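Sca-family protein (Rickettsia rickettsii, PDB 4LQ8) probably serves in cell adhesion as the rickettsial surface cell antigen 4, of which this chain is the N-terminal head part. Local coordinates at residues P64-V69 with H262-P267; L273-S278 with G323-L328. All coordinates share one frame; numbering follows the deposited sequence.

Contact 1: P64-V69 with H262-P267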
# COMPACT_ATOMS: atom_id res chain seq x y z
N PRO A 64 -15.92 -6.81 4.47
CA PRO A 64 -16.18 -5.88 3.35
C PRO A 64 -15.08 -4.86 3.03
O PRO A 64 -14.98 -4.46 1.88
CB PRO A 64 -17.48 -5.17 3.76
CG PRO A 64 -18.07 -6.04 4.81
CD PRO A 64 -16.92 -6.65 5.53
N ILE A 65 -14.26 -4.46 4.02
CA ILE A 65 -13.18 -3.50 3.77
C ILE A 65 -12.08 -4.15 2.95
O ILE A 65 -11.67 -3.60 1.94
CB ILE A 65 -12.63 -2.86 5.08
CG1 ILE A 65 -13.76 -2.42 6.08
CG2 ILE A 65 -11.62 -1.74 4.80
CD1 ILE A 65 -14.88 -1.67 5.59
N THR A 66 -11.59 -5.31 3.41
CA THR A 66 -10.53 -6.07 2.74
C THR A 66 -10.97 -6.38 1.31
O THR A 66 -10.19 -6.15 0.38
CB THR A 66 -10.24 -7.35 3.51
OG1 THR A 66 -10.10 -7.05 4.90
CG2 THR A 66 -9.00 -8.09 2.99
N LYS A 67 -12.23 -6.85 1.14
CA LYS A 67 -12.78 -7.16 -0.17
C LYS A 67 -12.80 -5.90 -1.07
O LYS A 67 -12.33 -5.98 -2.20
CB LYS A 67 -14.18 -7.79 -0.05
CG LYS A 67 -14.70 -8.32 -1.40
CD LYS A 67 -15.97 -9.11 -1.25
CE LYS A 67 -16.48 -9.67 -2.56
NZ LYS A 67 -17.61 -10.60 -2.35
N ALA A 68 -13.28 -4.75 -0.55
CA ALA A 68 -13.33 -3.48 -1.31
C ALA A 68 -11.94 -3.04 -1.76
O ALA A 68 -11.78 -2.62 -2.90
CB ALA A 68 -13.98 -2.39 -0.49
N VAL A 69 -10.93 -3.17 -0.88
CA VAL A 69 -9.55 -2.81 -1.24
C VAL A 69 -9.00 -3.76 -2.33
O VAL A 69 -8.31 -3.31 -3.24
CB VAL A 69 -8.64 -2.65 0.02
CG1 VAL A 69 -7.16 -2.50 -0.34
CG2 VAL A 69 -9.10 -1.45 0.84
N HIS A 262 -4.93 -4.21 6.63
CA HIS A 262 -6.19 -4.89 6.91
C HIS A 262 -6.02 -6.08 7.80
O HIS A 262 -5.40 -7.06 7.44
CB HIS A 262 -6.85 -5.25 5.55
CG HIS A 262 -6.89 -4.05 4.66
ND1 HIS A 262 -7.83 -3.04 4.85
CD2 HIS A 262 -6.03 -3.67 3.69
CE1 HIS A 262 -7.53 -2.10 3.97
NE2 HIS A 262 -6.45 -2.44 3.25
N TYR A 263 -6.54 -5.95 9.02
CA TYR A 263 -6.43 -6.96 10.07
C TYR A 263 -7.82 -7.48 10.37
O TYR A 263 -8.70 -6.71 10.74
CB TYR A 263 -5.82 -6.37 11.36
CG TYR A 263 -4.45 -5.74 11.20
CD1 TYR A 263 -4.31 -4.44 10.71
CD2 TYR A 263 -3.30 -6.41 11.62
CE1 TYR A 263 -3.06 -3.83 10.65
CE2 TYR A 263 -2.05 -5.81 11.55
CZ TYR A 263 -1.93 -4.52 11.06
OH TYR A 263 -0.69 -3.95 10.98
N GLU A 264 -8.03 -8.78 10.20
CA GLU A 264 -9.34 -9.37 10.46
C GLU A 264 -9.23 -10.33 11.62
O GLU A 264 -8.20 -10.99 11.76
CB GLU A 264 -9.85 -10.13 9.25
CG GLU A 264 -10.11 -9.27 8.03
CD GLU A 264 -10.55 -10.08 6.84
OE1 GLU A 264 -10.78 -11.30 6.99
OE2 GLU A 264 -10.66 -9.50 5.74
N GLU A 265 -10.30 -10.44 12.40
CA GLU A 265 -10.40 -11.35 13.54
C GLU A 265 -10.03 -12.77 13.11
O GLU A 265 -10.70 -13.33 12.24
CB GLU A 265 -11.81 -11.29 14.15
CG GLU A 265 -11.90 -11.88 15.55
CD GLU A 265 -13.19 -11.67 16.31
OE1 GLU A 265 -13.73 -10.54 16.28
OE2 GLU A 265 -13.62 -12.63 17.00
N GLY A 266 -8.93 -13.27 13.65
CA GLY A 266 -8.42 -14.61 13.37
C GLY A 266 -9.13 -15.71 14.14
O GLY A 266 -10.13 -15.45 14.83
N PRO A 267 -8.63 -16.98 14.05
CA PRO A 267 -9.29 -18.09 14.78
C PRO A 267 -9.26 -17.96 16.30
O PRO A 267 -10.22 -18.36 16.96
CB PRO A 267 -8.55 -19.34 14.29
CG PRO A 267 -7.78 -18.91 13.07
CD PRO A 267 -7.46 -17.46 13.28
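The first turn and a half of helix 64-90 runs obliquely, in a roughly antiparallel sense, to strand 258-265, the short axes making 144° and approaching to 8.9 Å, with Thr66 CA and His262 CA nearest across the backbones at 6.1 Å. Only side chains join the two elements, and all five that touch are buried. The polar part is a tip-to-tip meeting of Thr66 and Glu264. With chi1 at -48°, Thr66 holds OG1 beside its own backbone N and anti to the carbonyl carbon, and from there OG1 donates to Glu264 OE2 over 2.6 Å. The acceptor uses its anti lone pair, on the side away from OE1, and the glutamate chain is extended beyond CG to arrive there. Asp63 N also donates to OE2, so two bonds grip one oxygen close to the start of the helix, a place where the helix dipole would be expected to favour the negative charge. Asp63 OD1 in turn accepts from the N atoms of Ile65 and Thr66. Beyond this polar pair lies His262, whose CB is 3.8 Å from Thr66 OG1. Both methyls of Val69 come obliquely from one side onto the CE1-NE2 end of the ring: CG2 lies 3.6 Å from His262 CE1, while CG1 is 3.7 Å from His262 NE2. Ile65 crosses the histidine at about a right angle, and its CG2 comes to 4.0 Å from His262 ND1. The imidazole nitrogens are bonded within the sheet, NE2 to Thr260 OG1 and ND1 to His238 ND1, which fixes the rotation of the ring against these side chains. The arrangement is that of an alpha/beta layer, a helix start laid on the face of a mixed sheet, with a buried carboxylate at its N-terminal end.

Contact 2: L273-S278 with G323-L328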
# COMPACT_ATOMS: atom_id res chain seq x y z
N LEU A 273 -3.19 -9.94 10.23
CA LEU A 273 -2.89 -9.17 9.03
C LEU A 273 -3.20 -9.98 7.77
O LEU A 273 -2.54 -10.98 7.49
CB LEU A 273 -1.45 -8.66 9.06
CG LEU A 273 -0.96 -7.80 7.87
CD1 LEU A 273 -1.82 -6.53 7.67
CD2 LEU A 273 0.50 -7.41 8.07
N LYS A 274 -4.25 -9.57 7.02
CA LYS A 274 -4.71 -10.30 5.83
C LYS A 274 -4.31 -9.63 4.54
O LYS A 274 -4.23 -10.28 3.49
CB LYS A 274 -6.26 -10.43 5.87
CG LYS A 274 -6.81 -11.19 7.10
CD LYS A 274 -6.63 -12.70 6.99
CE LYS A 274 -7.08 -13.41 8.24
NZ LYS A 274 -6.85 -14.88 8.13
N GLU A 275 -4.14 -8.31 4.58
CA GLU A 275 -3.89 -7.56 3.35
C GLU A 275 -3.31 -6.22 3.64
O GLU A 275 -3.50 -5.67 4.72
CB GLU A 275 -5.25 -7.36 2.64
CG GLU A 275 -5.19 -7.30 1.13
CD GLU A 275 -4.59 -8.52 0.44
OE1 GLU A 275 -3.37 -8.50 0.20
OE2 GLU A 275 -5.33 -9.49 0.18
N ILE A 276 -2.59 -5.70 2.66
CA ILE A 276 -2.05 -4.34 2.64
C ILE A 276 -2.28 -3.80 1.23
O ILE A 276 -2.58 -4.58 0.31
CB ILE A 276 -0.56 -4.21 3.07
CG1 ILE A 276 0.40 -4.93 2.06
CG2 ILE A 276 -0.35 -4.66 4.53
CD1 ILE A 276 1.93 -4.62 2.27
N SER A 277 -2.15 -2.50 1.05
CA SER A 277 -2.19 -1.89 -0.28
C SER A 277 -1.43 -0.60 -0.26
O SER A 277 -1.24 0.01 0.79
CB SER A 277 -3.63 -1.67 -0.76
OG SER A 277 -4.17 -0.42 -0.35
N SER A 278 -1.06 -0.14 -1.45
CA SER A 278 -0.41 1.15 -1.65
C SER A 278 -0.46 1.49 -3.12
O SER A 278 -0.67 0.59 -3.94
CB SER A 278 1.04 1.08 -1.17
OG SER A 278 1.89 0.47 -2.12
N GLY A 323 -3.14 -13.72 1.45
CA GLY A 323 -3.53 -12.44 0.88
C GLY A 323 -3.23 -12.36 -0.60
O GLY A 323 -2.51 -13.19 -1.15
N GLN A 324 -3.78 -11.35 -1.26
CA GLN A 324 -3.61 -11.17 -2.69
C GLN A 324 -2.54 -10.16 -3.08
O GLN A 324 -2.19 -10.07 -4.25
CB GLN A 324 -4.95 -10.78 -3.30
CG GLN A 324 -5.99 -11.89 -3.17
CD GLN A 324 -7.33 -11.43 -3.69
OE1 GLN A 324 -7.46 -10.39 -4.35
NE2 GLN A 324 -8.36 -12.15 -3.34
N SER A 325 -2.03 -9.40 -2.10
CA SER A 325 -0.99 -8.40 -2.37
C SER A 325 0.21 -9.01 -3.05
O SER A 325 0.64 -10.12 -2.71
CB SER A 325 -0.53 -7.75 -1.07
OG SER A 325 -1.52 -6.84 -0.63
N VAL A 326 0.73 -8.29 -4.04
CA VAL A 326 1.96 -8.68 -4.72
C VAL A 326 2.97 -7.55 -4.46
O VAL A 326 2.57 -6.39 -4.31
CB VAL A 326 1.75 -9.09 -6.20
CG1 VAL A 326 0.94 -10.38 -6.27
CG2 VAL A 326 1.04 -7.99 -6.98
N ASP A 327 4.24 -7.89 -4.36
CA ASP A 327 5.29 -6.97 -3.93
C ASP A 327 5.38 -5.68 -4.79
O ASP A 327 5.22 -4.57 -4.23
CB ASP A 327 6.65 -7.67 -3.80
CG ASP A 327 7.67 -6.79 -3.15
OD1 ASP A 327 8.02 -5.76 -3.74
OD2 ASP A 327 8.04 -7.06 -2.00
N LEU A 328 5.63 -5.79 -6.08
CA LEU A 328 5.71 -4.64 -7.01
C LEU A 328 6.48 -3.41 -6.45
O LEU A 328 5.98 -2.28 -6.48
CB LEU A 328 4.29 -4.23 -7.52
CG LEU A 328 3.40 -5.31 -8.15
CD1 LEU A 328 2.06 -4.71 -8.61
CD2 LEU A 328 4.10 -5.99 -9.34
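A classic beta bulge, in which Lys274 and Glu275 both face His262 on the neighbouring strand, supplies the carboxylate that receives the loop between helix 308-320 and strand 329-332. Both oxygens of Glu275 are at work. Its side chain bends at chi2 (58°), carrying the carboxylate up to the loop backbone rather than straight out. Gln324 N donates to Glu275 OE2 over 2.8 Å along a perfectly straight line, 180° at the hydrogen, and meets the syn lone pair of OE2, on the side of the other oxygen. The next amide is less well aimed: Ser325 N stands 2.8 Å from Glu275 OE1, with an angle of 139°, and meets that oxygen from above the carboxylate plane. Ser325 OG sits 2.6 Å from Glu275 OE1 and also 2.7 Å from Ile276 O, so its single proton has two acceptors to choose from. The hydroxyl thus lies between the carboxylate and the strand carbonyl, and which of them takes the proton stays open, while Ile276 CG1 packs against it at 3.8 Å. Gly323 passes close over the bulge, its CA making a CA-H...O contact of 3.5 Å with Lys274 O. Around the carboxylate, Ile74 of helix 64-90 and Val318 of helix 308-320 touch the Glu275 side chain, and Arg70 NE forms a salt bridge with OE2. A buried carboxylate with two amide donors and an arginine beside it is well compensated; such surroundings would be expected to keep Glu275 ionised, and its bonds to two successive amides tie the loop backbone at Gln324 and Ser325 to the strand.

In the fold
Contacts 1 and 2 sit on neighbouring antiparallel strands of one mixed sheet, with centres about 12 Å apart, and they meet at His262, whose backbone O and N probably hydrogen-bond with Lys274 N and Glu275 O. Helix 64-90 belongs to both, directly in contact 1 and through Arg70 and Ile74 in contact 2; Val69 also packs on Ser277. The first contact lies farther from the chain centre (15 against 7 Å), yet it is the more fully buried and combines methyl packing with one side-chain bond. The second, only partly buried, relies on a carboxylate holding backbone amides. In each, a strand glutamate accepts from at least one backbone amide.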